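PDB 6F2P: paenibacillus xanthan lyase from Paenibacillus, which cleaves the polysaccharide xanthan by a lyase reaction, probably by beta-elimination as in other family 8 polysaccharide lyases. Local coordinates for residues A[414-418]-A[554-559]. Residues are numbered along the deposited sequence; the frame is centred on the assembly and turned at random.
Sequences LYNTD and VPGSDI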
# COMPACT_ATOMS: atom_id res chain seq x y z
N LEU A 414 7.17 18.62 2.70
CA LEU A 414 8.63 18.68 2.62
C LEU A 414 9.23 19.15 3.93
O LEU A 414 8.94 20.26 4.40
CB LEU A 414 9.07 19.59 1.48
CG LEU A 414 10.59 19.71 1.30
CD1 LEU A 414 11.21 18.39 0.83
CD2 LEU A 414 10.88 20.82 0.31
N TYR A 415 10.04 18.29 4.54
CA TYR A 415 10.61 18.56 5.85
C TYR A 415 12.08 18.92 5.73
O TYR A 415 12.83 18.24 5.04
CB TYR A 415 10.44 17.35 6.76
CG TYR A 415 9.00 17.08 7.13
CD1 TYR A 415 8.42 17.71 8.22
CD2 TYR A 415 8.22 16.20 6.38
CE1 TYR A 415 7.10 17.48 8.56
CE2 TYR A 415 6.90 15.96 6.71
CZ TYR A 415 6.34 16.61 7.80
OH TYR A 415 5.03 16.38 8.14
N ASN A 416 12.48 20.00 6.39
CA ASN A 416 13.89 20.38 6.42
C ASN A 416 14.28 21.04 7.74
O ASN A 416 13.69 20.71 8.77
CB ASN A 416 14.27 21.24 5.21
CG ASN A 416 13.37 22.44 5.04
OD1 ASN A 416 12.85 23.00 6.01
ND2 ASN A 416 13.18 22.86 3.80
N THR A 417 15.25 21.95 7.72
CA THR A 417 15.73 22.53 8.97
C THR A 417 14.76 23.57 9.55
O THR A 417 14.86 23.96 10.72
CB THR A 417 17.15 23.12 8.83
OG1 THR A 417 17.20 23.99 7.70
CG2 THR A 417 18.16 22.02 8.63
N ASP A 418 13.81 24.00 8.73
CA ASP A 418 12.76 24.88 9.20
C ASP A 418 11.79 24.07 10.06
O ASP A 418 10.70 23.74 9.61
CB ASP A 418 12.03 25.52 8.02
CG ASP A 418 11.01 26.55 8.44
OD1 ASP A 418 10.99 26.91 9.63
OD2 ASP A 418 10.22 26.99 7.59
N VAL A 554 15.86 29.59 7.59
CA VAL A 554 16.93 29.07 8.42
C VAL A 554 17.86 28.29 7.50
O VAL A 554 17.39 27.67 6.54
CB VAL A 554 16.33 28.15 9.51
CG1 VAL A 554 17.31 27.06 9.94
CG2 VAL A 554 15.86 28.99 10.70
N PRO A 555 19.18 28.33 7.77
CA PRO A 555 20.16 27.58 6.97
C PRO A 555 19.79 26.11 6.85
O PRO A 555 19.51 25.46 7.87
CB PRO A 555 21.44 27.72 7.79
CG PRO A 555 21.28 29.03 8.48
CD PRO A 555 19.82 29.15 8.80
N GLY A 556 19.76 25.61 5.62
CA GLY A 556 19.38 24.23 5.37
C GLY A 556 17.96 24.07 4.85
O GLY A 556 17.53 22.95 4.57
N SER A 557 17.23 25.17 4.71
CA SER A 557 15.84 25.09 4.28
C SER A 557 15.48 25.79 2.96
O SER A 557 14.30 26.05 2.70
CB SER A 557 14.90 25.55 5.40
OG SER A 557 15.21 26.87 5.79
N ASP A 558 16.47 26.09 2.12
CA ASP A 558 16.20 26.55 0.76
C ASP A 558 15.39 25.49 0.03
O ASP A 558 15.53 24.31 0.33
CB ASP A 558 17.51 26.73 -0.02
CG ASP A 558 18.25 27.99 0.33
OD1 ASP A 558 17.98 28.60 1.39
OD2 ASP A 558 19.13 28.37 -0.47
N ILE A 559 14.55 25.89 -0.91
CA ILE A 559 13.90 24.93 -1.80
C ILE A 559 14.01 25.36 -3.27
O ILE A 559 13.76 26.51 -3.61
CB ILE A 559 12.42 24.69 -1.44
CG1 ILE A 559 12.27 24.47 0.07
CG2 ILE A 559 11.86 23.51 -2.24
CD1 ILE A 559 10.83 24.35 0.53
O HOH W 1 15.62 21.99 2.21
O HOH W 2 11.28 26.22 4.41
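Within the super-sandwich domain of this family 8 polysaccharide lyase, the end of strand 411-415, an outermost strand of a four-stranded antiparallel sheet, meets a type II beta turn, Val554 to Ser557, in the loop joining strands 545-550 and 559-563 of the nine-stranded sheet. Across that turn Ser557 OG donates to Val554 O at a very short 2.4 Å. Leu414 opens the contact: its CD2 lies 3.5 Å from CD1 of Ile559, an apolar touch at the start of strand 559-563, while its carbonyl accepts a hydrogen bond from Arg515. Tyr415 turns to the other side, its ring edge-to-face with Phe422. Asn416 closes an Asx turn, its OD1 accepting from Asp418 N at 3.1 Å, and its ND2 donates to a water (3.0 Å) that in turn donates to the carbonyls of Gly556 and Asp558. Thr417 OG1 donates to Pro555 O at 2.7 Å, the one direct hydrogen bond between the segments, and packs over Gly556, where a CB would clash with it. Asp418 OD2 is hydrogen-bonded to NE2 of Gln421 and linked weakly through a second water to Ser557 O; Asp418 CB lies 3.9 Å from CB of Ser557.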